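Bile salt hydrolase/transferase (Clostridium perfringens, PDB 2BJF) hydrolyses the amide bond of glycine- and taurine-conjugated bile salts to release free bile acids, and can also act as a bile acid amine N-acyltransferase. Local coordinates at residues N168-L173 / P177-H182; G4-T9 / H143-D148; A184-Y189 / R231-R236; I154-E157 / K162-V165. One frame throughout, in Å; residues are numbered along the deposited sequence. Where two conformers were deposited one is given.

Contact 1 of 4, residues N168-L173 / P177-H182; sequences NNIGVL and PTFDWH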
loop_
_atom_site.group_PDB
_atom_site.type_symbol
_atom_site.label_atom_id
_atom_site.label_comp_id
_atom_site.label_asym_id
_atom_site.label_seq_id
_atom_site.Cartn_x
_atom_site.Cartn_y
_atom_site.Cartn_z
ATOM N N ASN A 168 1.190 4.330 -27.553
ATOM C CA ASN A 168 0.574 3.745 -26.364
ATOM C C ASN A 168 0.454 2.228 -26.473
ATOM O O ASN A 168 -0.485 1.709 -27.083
ATOM C CB ASN A 168 -0.795 4.383 -26.093
ATOM C CG ASN A 168 -1.390 3.966 -24.751
ATOM O OD1 ASN A 168 -0.971 2.979 -24.144
ATOM N ND2 ASN A 168 -2.374 4.723 -24.286
ATOM N N ASN A 169 1.414 1.529 -25.872
ATOM C CA ASN A 169 1.433 0.068 -25.871
ATOM C C ASN A 169 0.799 -0.524 -24.610
ATOM O O ASN A 169 0.845 -1.737 -24.392
ATOM C CB ASN A 169 2.868 -0.442 -26.049
ATOM C CG ASN A 169 3.454 -0.085 -27.407
ATOM O OD1 ASN A 169 4.555 0.461 -27.495
ATOM N ND2 ASN A 169 2.718 -0.388 -28.471
ATOM N N ILE A 170 0.203 0.343 -23.793
ATOM C CA ILE A 170 -0.446 -0.064 -22.546
ATOM C C ILE A 170 -1.944 -0.264 -22.774
ATOM O O ILE A 170 -2.579 -1.087 -22.109
ATOM C CB ILE A 170 -0.245 0.986 -21.410
ATOM C CG1 ILE A 170 1.142 1.652 -21.474
ATOM C CG2 ILE A 170 -0.517 0.365 -20.033
ATOM C CD1 ILE A 170 2.327 0.720 -21.275
ATOM N N GLY A 171 -2.497 0.500 -23.716
ATOM C CA GLY A 171 -3.918 0.432 -24.054
ATOM C C GLY A 171 -4.813 1.242 -23.133
ATOM O O GLY A 171 -6.043 1.115 -23.185
ATOM N N VAL A 172 -4.201 2.071 -22.290
ATOM C CA VAL A 172 -4.941 2.851 -21.294
ATOM C C VAL A 172 -4.411 4.280 -21.149
ATOM O O VAL A 172 -3.284 4.584 -21.550
ATOM C CB VAL A 172 -4.947 2.166 -19.888
ATOM C CG1 VAL A 172 -5.363 0.695 -19.978
ATOM C CG2 VAL A 172 -3.592 2.299 -19.202
ATOM N N LEU A 173 -5.239 5.145 -20.568
ATOM C CA LEU A 173 -4.840 6.504 -20.207
ATOM C C LEU A 173 -5.698 6.978 -19.041
ATOM O O LEU A 173 -6.861 6.603 -18.936
ATOM C CB LEU A 173 -5.004 7.455 -21.399
ATOM C CG LEU A 173 -4.409 8.866 -21.285
ATOM C CD1 LEU A 173 -2.886 8.812 -21.200
ATOM C CD2 LEU A 173 -4.848 9.741 -22.449
ATOM N N PRO A 177 0.211 12.613 -13.760
ATOM C CA PRO A 177 1.223 13.288 -14.588
ATOM C C PRO A 177 1.272 12.838 -16.053
ATOM O O PRO A 177 0.338 12.202 -16.548
ATOM C CB PRO A 177 2.550 12.937 -13.889
ATOM C CG PRO A 177 2.204 12.163 -12.677
ATOM C CD PRO A 177 0.834 11.626 -12.862
ATOM N N THR A 178 2.368 13.179 -16.730
ATOM C CA THR A 178 2.553 12.876 -18.151
ATOM C C THR A 178 2.579 11.370 -18.419
ATOM O O THR A 178 2.810 10.568 -17.507
ATOM C CB THR A 178 3.841 13.522 -18.703
ATOM O OG1 THR A 178 4.975 13.019 -17.986
ATOM C CG2 THR A 178 3.784 15.042 -18.571
ATOM N N PHE A 179 2.343 10.995 -19.676
ATOM C CA PHE A 179 2.216 9.586 -20.056
ATOM C C PHE A 179 3.474 8.772 -19.754
ATOM O O PHE A 179 3.386 7.646 -19.259
ATOM C CB PHE A 179 1.818 9.453 -21.532
ATOM C CG PHE A 179 1.532 8.037 -21.958
ATOM C CD1 PHE A 179 0.417 7.358 -21.469
ATOM C CD2 PHE A 179 2.376 7.382 -22.848
ATOM C CE1 PHE A 179 0.151 6.048 -21.861
ATOM C CE2 PHE A 179 2.117 6.075 -23.251
ATOM C CZ PHE A 179 1.004 5.406 -22.752
ATOM N N ASP A 180 4.638 9.353 -20.037
ATOM C CA ASP A 180 5.914 8.691 -19.766
ATOM C C ASP A 180 6.125 8.418 -18.276
ATOM O O ASP A 180 6.780 7.437 -17.913
ATOM C CB ASP A 180 7.088 9.487 -20.351
ATOM C CG ASP A 180 7.150 10.912 -19.835
ATOM O OD1 ASP A 180 6.165 11.655 -20.006
ATOM O OD2 ASP A 180 8.195 11.296 -19.269
ATOM N N TRP A 181 5.564 9.276 -17.423
ATOM C CA TRP A 181 5.625 9.070 -15.973
ATOM C C TRP A 181 4.863 7.807 -15.569
ATOM O O TRP A 181 5.368 6.995 -14.791
ATOM C CB TRP A 181 5.092 10.291 -15.204
ATOM C CG TRP A 181 5.296 10.182 -13.715
ATOM C CD1 TRP A 181 6.310 10.732 -12.984
ATOM C CD2 TRP A 181 4.476 9.461 -12.782
ATOM N NE1 TRP A 181 6.176 10.398 -11.657
ATOM C CE2 TRP A 181 5.056 9.623 -11.504
ATOM C CE3 TRP A 181 3.303 8.700 -12.902
ATOM C CZ2 TRP A 181 4.508 9.048 -10.353
ATOM C CZ3 TRP A 181 2.756 8.129 -11.757
ATOM C CH2 TRP A 181 3.360 8.307 -10.498
ATOM N N HIS A 182 3.652 7.651 -16.100
ATOM C CA HIS A 182 2.816 6.490 -15.791
ATOM C C HIS A 182 3.449 5.195 -16.293
ATOM O O HIS A 182 3.431 4.182 -15.594
ATOM C CB HIS A 182 1.412 6.655 -16.379
ATOM C CG HIS A 182 0.599 7.723 -15.716
ATOM N ND1 HIS A 182 -0.017 7.541 -14.497
ATOM C CD2 HIS A 182 0.296 8.983 -16.108
ATOM C CE1 HIS A 182 -0.664 8.644 -14.165
ATOM N NE2 HIS A 182 -0.492 9.534 -15.126
#
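Asn168 OD1 accepts two backbone N-H groups of its own turn, Ile170 N and Gly171 N, each 2.9 Å from it, while Phe179 CZ comes up to the same oxygen at 3.4 Å. Ile170 N lies in the carbonyl plane; Gly171 N stands well above it. The other end of the amide is held too, ND2 donating to Val172 O at 2.9 Å, so three bonds fix its rotation. With CG anti to the backbone N (chi1 -171°), the amide folds back into its own loop, an Asx turn that suits a short carboxamide; positive phi at Gly171 suits glycine. The turn leads into strand 172-173, the edge strand beside strand 3-8 in one sheet of this Ntn-hydrolase fold, and Phe179 opens the helix that follows. Its ring meets Asn168 OD1 and Val172 O edge-on, with the amide plane turned 58° from the ring plane. Apolar branches complete the setting: Leu173 CD1 touches Phe179 CD1 at 3.6 Å, and Ile170 CG1 lies 4.0 Å from Phe179 CZ. A large apolar ring fits this buried site, where Val155 of strand 153-158 also packs on it. Glu157 OE1 accepts a hydrogen bond from Phe179 N.

Contact 2 of 4, residues G4-T9 / H143-D148; sequences GLALET and HWMISD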
loop_
_atom_site.group_PDB
_atom_site.type_symbol
_atom_site.label_atom_id
_atom_site.label_comp_id
_atom_site.label_asym_id
_atom_site.label_seq_id
_atom_site.Cartn_x
_atom_site.Cartn_y
_atom_site.Cartn_z
ATOM N N GLY A 4 -9.277 6.107 -20.023
ATOM C CA GLY A 4 -9.436 5.657 -21.403
ATOM C C GLY A 4 -8.974 4.220 -21.553
ATOM O O GLY A 4 -8.041 3.787 -20.873
ATOM N N LEU A 5 -9.631 3.484 -22.447
ATOM C CA LEU A 5 -9.349 2.062 -22.643
ATOM C C LEU A 5 -9.526 1.643 -24.098
ATOM O O LEU A 5 -10.515 2.003 -24.741
ATOM C CB LEU A 5 -10.250 1.206 -21.738
ATOM C CG LEU A 5 -10.198 -0.325 -21.846
ATOM C CD1 LEU A 5 -8.827 -0.878 -21.465
ATOM C CD2 LEU A 5 -11.287 -0.965 -20.994
ATOM N N ALA A 6 -8.557 0.885 -24.604
ATOM C CA ALA A 6 -8.665 0.234 -25.908
ATOM C C ALA A 6 -8.556 -1.275 -25.722
ATOM O O ALA A 6 -7.662 -1.758 -25.027
ATOM C CB ALA A 6 -7.587 0.741 -26.855
ATOM N N LEU A 7 -9.470 -2.015 -26.346
ATOM C CA LEU A 7 -9.565 -3.458 -26.138
ATOM C C LEU A 7 -10.052 -4.164 -27.400
ATOM O O LEU A 7 -11.051 -3.757 -27.997
ATOM C CB LEU A 7 -10.516 -3.739 -24.966
ATOM C CG LEU A 7 -10.503 -5.076 -24.222
ATOM C CD1 LEU A 7 -9.194 -5.293 -23.468
ATOM C CD2 LEU A 7 -11.682 -5.124 -23.263
ATOM N N GLU A 8 -9.337 -5.213 -27.806
ATOM C CA GLU A 8 -9.734 -6.022 -28.962
ATOM C C GLU A 8 -10.587 -7.211 -28.527
ATOM O O GLU A 8 -10.233 -7.931 -27.589
ATOM C CB GLU A 8 -8.510 -6.506 -29.750
ATOM C CG GLU A 8 -8.863 -7.224 -31.056
ATOM C CD GLU A 8 -7.663 -7.828 -31.769
ATOM O OE1 GLU A 8 -6.526 -7.714 -31.264
ATOM O OE2 GLU A 8 -7.863 -8.420 -32.851
ATOM N N THR A 9 -11.706 -7.412 -29.220
ATOM C CA THR A 9 -12.633 -8.496 -28.899
ATOM C C THR A 9 -12.167 -9.835 -29.463
ATOM O O THR A 9 -11.241 -9.893 -30.279
ATOM C CB THR A 9 -14.063 -8.215 -29.421
ATOM O OG1 THR A 9 -14.073 -8.254 -30.854
ATOM C CG2 THR A 9 -14.567 -6.862 -28.939
ATOM N N HIS A 143 -5.613 16.233 -22.219
ATOM C CA HIS A 143 -4.780 15.428 -23.105
ATOM C C HIS A 143 -5.667 14.395 -23.805
ATOM O O HIS A 143 -6.796 14.143 -23.367
ATOM C CB HIS A 143 -3.573 14.810 -22.375
ATOM C CG HIS A 143 -3.919 13.798 -21.324
ATOM N ND1 HIS A 143 -2.985 12.923 -20.813
ATOM C CD2 HIS A 143 -5.081 13.520 -20.685
ATOM C CE1 HIS A 143 -3.555 12.152 -19.904
ATOM N NE2 HIS A 143 -4.827 12.492 -19.810
ATOM N N TRP A 144 -5.177 13.822 -24.898
ATOM C CA TRP A 144 -6.022 13.002 -25.759
ATOM C C TRP A 144 -5.455 11.615 -26.021
ATOM O O TRP A 144 -4.243 11.447 -26.153
ATOM C CB TRP A 144 -6.275 13.710 -27.095
ATOM C CG TRP A 144 -7.008 15.015 -26.968
ATOM C CD1 TRP A 144 -8.352 15.218 -27.105
ATOM C CD2 TRP A 144 -6.436 16.298 -26.682
ATOM N NE1 TRP A 144 -8.653 16.548 -26.920
ATOM C CE2 TRP A 144 -7.497 17.233 -26.660
ATOM C CE3 TRP A 144 -5.130 16.750 -26.448
ATOM C CZ2 TRP A 144 -7.292 18.594 -26.409
ATOM C CZ3 TRP A 144 -4.929 18.101 -26.191
ATOM C CH2 TRP A 144 -6.004 19.008 -26.177
ATOM N N MET A 145 -6.347 10.632 -26.091
ATOM C CA MET A 145 -6.002 9.303 -26.580
ATOM C C MET A 145 -6.688 9.082 -27.925
ATOM O O MET A 145 -7.873 9.385 -28.083
ATOM C CB MET A 145 -6.414 8.223 -25.578
ATOM C CG MET A 145 -5.968 6.819 -25.963
ATOM S SD MET A 145 -6.231 5.626 -24.640
ATOM C CE MET A 145 -5.897 4.090 -25.497
ATOM N N ILE A 146 -5.927 8.570 -28.888
ATOM C CA ILE A 146 -6.419 8.326 -30.241
ATOM C C ILE A 146 -6.140 6.869 -30.601
ATOM O O ILE A 146 -5.040 6.367 -30.365
ATOM C CB ILE A 146 -5.759 9.286 -31.272
ATOM C CG1 ILE A 146 -6.013 10.748 -30.887
ATOM C CG2 ILE A 146 -6.280 9.015 -32.682
ATOM C CD1 ILE A 146 -5.137 11.756 -31.618
ATOM N N SER A 147 -7.146 6.193 -31.151
ATOM C CA SER A 147 -7.054 4.767 -31.451
ATOM C C SER A 147 -7.866 4.438 -32.698
ATOM O O SER A 147 -8.851 5.116 -32.990
ATOM C CB SER A 147 -7.560 3.950 -30.256
ATOM O OG SER A 147 -7.112 2.606 -30.318
ATOM N N ASP A 148 -7.457 3.407 -33.435
ATOM C CA ASP A 148 -8.186 3.013 -34.644
ATOM C C ASP A 148 -8.344 1.495 -34.813
ATOM O O ASP A 148 -8.012 0.720 -33.913
ATOM C CB ASP A 148 -7.590 3.677 -35.901
ATOM C CG ASP A 148 -6.219 3.131 -36.278
ATOM O OD1 ASP A 148 -5.782 2.108 -35.711
ATOM O OD2 ASP A 148 -5.578 3.733 -37.165
#
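Met145 reaches across toward Gly4 and Ala6 with its side chain fully extended. CG stands anti to the backbone N (chi1 -175°) and the next two torsions are also near 180°, so the sulfur and methyl are carried as far from their own strand as the chain allows. SD ends 4.4 Å from Gly4 C, lying against bare backbone, and glycine suits the spot because no side chain stands between sulfur and strand. The terminal CE goes on to Ala6, where it meets CB at 4.0 Å. The Ala6 methyl points toward the facing strand and is shared, since Ser147 OG approaches it at the same 4.0 Å. Three small or slender groups thus meet: a methyl, a thioether end and a hydroxyl. Ser147 belongs here because the polar partners of its OG lie around the turn into the next strand, Ser153 OG and Lys152 O, and it presents only a van der Waals contact to Ala6.

No hydrogen bond joins the two strands. Their axes are 8.7 Å apart and run within 10° of the same direction, with Gly4 set against Met145 and Ala6 against Ser147. This is sheet-on-sheet packing, the inner interface of the alpha-beta-beta-alpha sandwich of Ntn hydrolases, close to Cys2, inferred to be the nucleophile as in other Ntn hydrolases. Phe16 of strand 14-22 packs on both Met145 and Ser147. On the outer faces, Leu5 and Leu7 turn to helix 249-257, while Trp144 meets Phe105 of helix 105-112.

Contact 3 of 4, residues A184-Y189 / R231-R236; sequences ANLNQY and RVAFLR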
loop_
_atom_site.group_PDB
_atom_site.type_symbol
_atom_site.label_atom_id
_atom_site.label_comp_id
_atom_site.label_asym_id
_atom_site.label_seq_id
_atom_site.Cartn_x
_atom_site.Cartn_y
_atom_site.Cartn_z
ATOM N N ALA A 184 6.622 4.573 -16.693
ATOM C CA ALA A 184 7.714 4.269 -15.770
ATOM C C ALA A 184 7.193 3.749 -14.427
ATOM O O ALA A 184 7.823 2.891 -13.803
ATOM C CB ALA A 184 8.608 5.488 -15.568
ATOM N N ASN A 185 6.041 4.264 -13.995
ATOM C CA ASN A 185 5.415 3.833 -12.741
ATOM C C ASN A 185 4.965 2.370 -12.777
ATOM O O ASN A 185 4.947 1.700 -11.745
ATOM C CB ASN A 185 4.244 4.754 -12.368
ATOM C CG ASN A 185 3.817 4.608 -10.908
ATOM O OD1 ASN A 185 4.649 4.451 -10.010
ATOM N ND2 ASN A 185 2.513 4.679 -10.667
ATOM N N LEU A 186 4.615 1.881 -13.966
ATOM C CA LEU A 186 4.231 0.475 -14.146
ATOM C C LEU A 186 5.332 -0.485 -13.700
ATOM O O LEU A 186 5.047 -1.560 -13.174
ATOM C CB LEU A 186 3.866 0.187 -15.603
ATOM C CG LEU A 186 2.600 0.813 -16.188
ATOM C CD1 LEU A 186 2.612 0.656 -17.696
ATOM C CD2 LEU A 186 1.346 0.191 -15.596
ATOM N N ASN A 187 6.584 -0.077 -13.905
ATOM C CA ASN A 187 7.757 -0.875 -13.528
ATOM C C ASN A 187 7.856 -1.212 -12.037
ATOM O O ASN A 187 8.521 -2.178 -11.657
ATOM C CB ASN A 187 9.039 -0.173 -13.979
ATOM C CG ASN A 187 9.181 -0.116 -15.489
ATOM O OD1 ASN A 187 8.706 -0.998 -16.207
ATOM N ND2 ASN A 187 9.850 0.921 -15.978
ATOM N N GLN A 188 7.201 -0.412 -11.197
ATOM C CA GLN A 188 7.198 -0.654 -9.753
ATOM C C GLN A 188 6.342 -1.857 -9.367
ATOM O O GLN A 188 6.453 -2.372 -8.252
ATOM C CB GLN A 188 6.728 0.589 -8.990
ATOM C CG GLN A 188 7.745 1.723 -8.946
ATOM C CD GLN A 188 9.085 1.307 -8.353
ATOM O OE1 GLN A 188 10.113 1.334 -9.034
ATOM N NE2 GLN A 188 9.076 0.912 -7.083
ATOM N N TYR A 189 5.501 -2.305 -10.297
ATOM C CA TYR A 189 4.547 -3.384 -10.031
ATOM C C TYR A 189 4.837 -4.688 -10.783
ATOM O O TYR A 189 3.940 -5.515 -10.972
ATOM C CB TYR A 189 3.123 -2.885 -10.310
ATOM C CG TYR A 189 2.755 -1.694 -9.458
ATOM C CD1 TYR A 189 2.232 -1.866 -8.176
ATOM C CD2 TYR A 189 2.960 -0.393 -9.917
ATOM C CE1 TYR A 189 1.910 -0.774 -7.380
ATOM C CE2 TYR A 189 2.640 0.706 -9.130
ATOM C CZ TYR A 189 2.115 0.508 -7.865
ATOM O OH TYR A 189 1.798 1.595 -7.085
ATOM N N ARG A 231 -4.241 0.105 -12.055
ATOM C CA ARG A 231 -5.309 -0.893 -12.007
ATOM C C ARG A 231 -5.819 -1.283 -13.394
ATOM O O ARG A 231 -5.871 -2.468 -13.719
ATOM C CB ARG A 231 -6.463 -0.441 -11.105
ATOM C CG ARG A 231 -6.100 -0.396 -9.625
ATOM C CD ARG A 231 -7.282 -0.771 -8.724
ATOM N NE ARG A 231 -8.446 0.105 -8.888
ATOM C CZ ARG A 231 -8.570 1.319 -8.352
ATOM N NH1 ARG A 231 -7.594 1.843 -7.617
ATOM N NH2 ARG A 231 -9.678 2.018 -8.559
ATOM N N VAL A 232 -6.165 -0.292 -14.215
ATOM C CA VAL A 232 -6.698 -0.571 -15.553
ATOM C C VAL A 232 -5.659 -1.258 -16.453
ATOM O O VAL A 232 -6.000 -2.145 -17.234
ATOM C CB VAL A 232 -7.346 0.690 -16.214
ATOM C CG1 VAL A 232 -6.314 1.765 -16.533
ATOM C CG2 VAL A 232 -8.143 0.311 -17.452
ATOM N N ALA A 233 -4.392 -0.870 -16.314
ATOM C CA ALA A 233 -3.316 -1.472 -17.105
ATOM C C ALA A 233 -3.187 -2.973 -16.841
ATOM O O ALA A 233 -3.087 -3.767 -17.778
ATOM C CB ALA A 233 -1.997 -0.767 -16.837
ATOM N N PHE A 234 -3.207 -3.355 -15.566
ATOM C CA PHE A 234 -3.048 -4.757 -15.191
ATOM C C PHE A 234 -4.319 -5.595 -15.362
ATOM O O PHE A 234 -4.235 -6.763 -15.734
ATOM C CB PHE A 234 -2.465 -4.885 -13.778
ATOM C CG PHE A 234 -0.989 -4.608 -13.715
ATOM C CD1 PHE A 234 -0.065 -5.614 -13.995
ATOM C CD2 PHE A 234 -0.519 -3.338 -13.396
ATOM C CE1 PHE A 234 1.311 -5.360 -13.948
ATOM C CE2 PHE A 234 0.853 -3.072 -13.345
ATOM C CZ PHE A 234 1.769 -4.086 -13.624
ATOM N N LEU A 235 -5.487 -5.001 -15.109
ATOM C CA LEU A 235 -6.760 -5.689 -15.357
ATOM C C LEU A 235 -6.927 -6.018 -16.839
ATOM O O LEU A 235 -7.395 -7.102 -17.192
ATOM C CB LEU A 235 -7.954 -4.859 -14.870
ATOM C CG LEU A 235 -8.148 -4.640 -13.368
ATOM C CD1 LEU A 235 -9.366 -3.773 -13.155
ATOM C CD2 LEU A 235 -8.288 -5.943 -12.601
ATOM N N ARG A 236 -6.539 -5.074 -17.696
ATOM C CA ARG A 236 -6.565 -5.270 -19.144
ATOM C C ARG A 236 -5.590 -6.370 -19.559
ATOM O O ARG A 236 -5.956 -7.283 -20.301
ATOM C CB ARG A 236 -6.231 -3.961 -19.864
ATOM C CG ARG A 236 -6.215 -4.053 -21.380
ATOM C CD ARG A 236 -5.644 -2.789 -21.997
ATOM N NE ARG A 236 -5.705 -2.832 -23.456
ATOM C CZ ARG A 236 -4.736 -3.292 -24.241
ATOM N NH1 ARG A 236 -3.604 -3.751 -23.719
ATOM N NH2 ARG A 236 -4.897 -3.291 -25.558
#
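Leu186 lays its CD2 branch over Ala233, methyl to methyl, with CD2 3.7 Å from Ala233 CB. The same branch also touches Phe234, 4.0 Å from CE2, the two side chains lying alongside each other and running in opposite directions. Leu186 CG stands anti to its carbonyl carbon (chi1 -68°), which brings the end of the side chain closer to the facing helix than its root. Alanine suits the inner position, as its short side chain lets the leucine come close to the helix backbone. This is helix-on-helix packing in an outer layer of the Ntn-hydrolase sandwich: the C-terminal part of helix 179-186 and the residues that follow lie against helix 225-243, whose Val232 and Arg236 rest on strands 3-8 and 172-173 beneath. Beyond Leu186, Tyr189 meets the far end of the Phe234 ring obliquely, at CZ. Its CB is 3.8 Å from Phe234 CZ and its backbone O 3.7 Å from the same carbon, whereas the phenol ring itself leads away. A broad flat side chain is well placed at Phe234 because it also serves a subunit interface: Phe200 of the second subunit stacks edge-to-face with it, and Leu207 of that subunit packs on Leu186.

Contact 4 of 4, residues I154-E157 / K162-V165; sequences IVVE and KLNV
The carboxylate of Glu157 and the amide of Asn164 lie on the same face of a beta hairpin, strands 153-158 and 163-167, and one water spans them, donating to Glu157 OE1 at 2.9 Å and, in the conformer given for Asn164, to its OD1 at 3.2 Å. The second conformer of Asn164 makes that half of the bridge less certain. Asparagine suits this position because its side chain is short enough for CB to pack against Glu157 O at 3.4 Å while the amide can still reach the water. Glu157 itself is firmly placed, because OE2 bonds to His143 ND1, and the same histidine ring bonds through NE2 to Thr174 O. A carboxylate suits this buried site, where it can accept from the histidine.

Beneath these groups the backbones pair as an antiparallel hydrogen-bonded pair. Glu157 N donates to Asn164 O at 2.9 Å, and Asn164 N returns a bond to Glu157 O at 2.8 Å.

Val156 and Val165, the adjoining non-hydrogen-bonded pair, turn to the other face. Branched and apolar residues fit there, against helix 116-123, whose Leu123 packs on both. Val156 CG1 reaches diagonally to Leu163 CD1 at 3.7 Å, and Ile154 CD1 crosses to Val165 CG1 at 4.0 Å. A CA-H...O contact lies on each side of the pair: Val156 CA approaches Asn164 O, and Val165 CA lies 3.4 Å from Val155 O.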
loop_
_atom_site.group_PDB
_atom_site.type_symbol
_atom_site.label_atom_id
_atom_site.label_comp_id
_atom_site.label_asym_id
_atom_site.label_seq_id
_atom_site.Cartn_x
_atom_site.Cartn_y
_atom_site.Cartn_z
ATOM N N ILE A 154 -2.341 6.102 -29.693
ATOM C CA ILE A 154 -1.382 7.156 -29.351
ATOM C C ILE A 154 -1.930 8.084 -28.266
ATOM O O ILE A 154 -3.143 8.155 -28.048
ATOM C CB ILE A 154 -0.925 7.983 -30.592
ATOM C CG1 ILE A 154 -2.127 8.567 -31.345
ATOM C CG2 ILE A 154 -0.036 7.134 -31.510
ATOM C CD1 ILE A 154 -1.766 9.664 -32.342
ATOM N N VAL A 155 -1.021 8.773 -27.580
ATOM C CA VAL A 155 -1.378 9.747 -26.553
ATOM C C VAL A 155 -0.781 11.099 -26.934
ATOM O O VAL A 155 0.404 11.191 -27.266
ATOM C CB VAL A 155 -0.886 9.308 -25.149
ATOM C CG1 VAL A 155 -1.098 10.414 -24.115
ATOM C CG2 VAL A 155 -1.598 8.029 -24.713
ATOM N N VAL A 156 -1.615 12.135 -26.896
ATOM C CA VAL A 156 -1.205 13.485 -27.283
ATOM C C VAL A 156 -1.205 14.406 -26.069
ATOM O O VAL A 156 -2.246 14.629 -25.449
ATOM C CB VAL A 156 -2.133 14.065 -28.379
ATOM C CG1 VAL A 156 -1.660 15.448 -28.808
ATOM C CG2 VAL A 156 -2.199 13.127 -29.579
ATOM N N GLU A 157 -0.030 14.934 -25.732
ATOM C CA GLU A 157 0.123 15.821 -24.580
ATOM C C GLU A 157 0.992 17.015 -24.942
ATOM O O GLU A 157 2.135 16.847 -25.362
ATOM C CB GLU A 157 0.735 15.067 -23.391
ATOM C CG GLU A 157 -0.132 13.923 -22.874
ATOM C CD GLU A 157 0.471 13.159 -21.706
ATOM O OE1 GLU A 157 1.701 13.231 -21.488
ATOM O OE2 GLU A 157 -0.303 12.468 -21.012
ATOM N N LYS A 162 7.106 20.958 -25.715
ATOM C CA LYS A 162 6.652 20.619 -27.069
ATOM C C LYS A 162 5.324 19.854 -27.065
ATOM O O LYS A 162 4.806 19.499 -26.004
ATOM C CB LYS A 162 7.722 19.793 -27.800
ATOM C CG LYS A 162 8.201 18.559 -27.033
ATOM C CD LYS A 162 9.359 17.855 -27.733
ATOM C CE LYS A 162 8.877 16.917 -28.832
ATOM N NZ LYS A 162 10.014 16.213 -29.487
ATOM N N LEU A 163 4.783 19.611 -28.258
ATOM C CA LEU A 163 3.625 18.734 -28.415
ATOM C C LEU A 163 4.090 17.284 -28.530
ATOM O O LEU A 163 4.607 16.867 -29.574
ATOM C CB LEU A 163 2.782 19.138 -29.634
ATOM C CG LEU A 163 1.527 18.304 -29.934
ATOM C CD1 LEU A 163 0.485 18.446 -28.835
ATOM C CD2 LEU A 163 0.929 18.686 -31.275
ATOM N N ASN A 164 3.909 16.525 -27.454
ATOM C CA ASN A 164 4.335 15.129 -27.406
ATOM C C ASN A 164 3.287 14.172 -27.962
ATOM O O ASN A 164 2.101 14.279 -27.640
ATOM C CB ASN A 164 4.702 14.722 -25.975
ATOM C CG ASN A 164 5.952 15.417 -25.464
ATOM O OD1 ASN A 164 5.964 15.956 -24.357
ATOM N ND2 ASN A 164 7.013 15.404 -26.265
ATOM N N VAL A 165 3.737 13.240 -28.799
ATOM C CA VAL A 165 2.879 12.184 -29.339
ATOM C C VAL A 165 3.517 10.838 -28.995
ATOM O O VAL A 165 4.525 10.449 -29.591
ATOM C CB VAL A 165 2.663 12.316 -30.875
ATOM C CG1 VAL A 165 1.767 11.193 -31.393
ATOM C CG2 VAL A 165 2.060 13.669 -31.227
HETATM O O HOH W 1 3.933 14.930 -22.076
#

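Overall arrangement
From the N terminus, contact 2 comes first and spans furthest: it brings strand 3-8 onto strand 142-147 after 133 intervening residues, joining the two sheets. The chain then turns back in the hairpin of contact 4, extending the second sheet beyond 142-147. A short passage leads to contact 1, which closes the tight connection from strand 172-173, back in the first sheet beside 3-8, to helix 179-186. Contact 3 begins further along this helix and closes a 41-residue excursion onto helix 225-243. All four are in series, none nested or crossed. Glu157 ties contact 4 to contacts 1 and 2, while Arg236 of contact 3 bonds to Ala6 of contact 2.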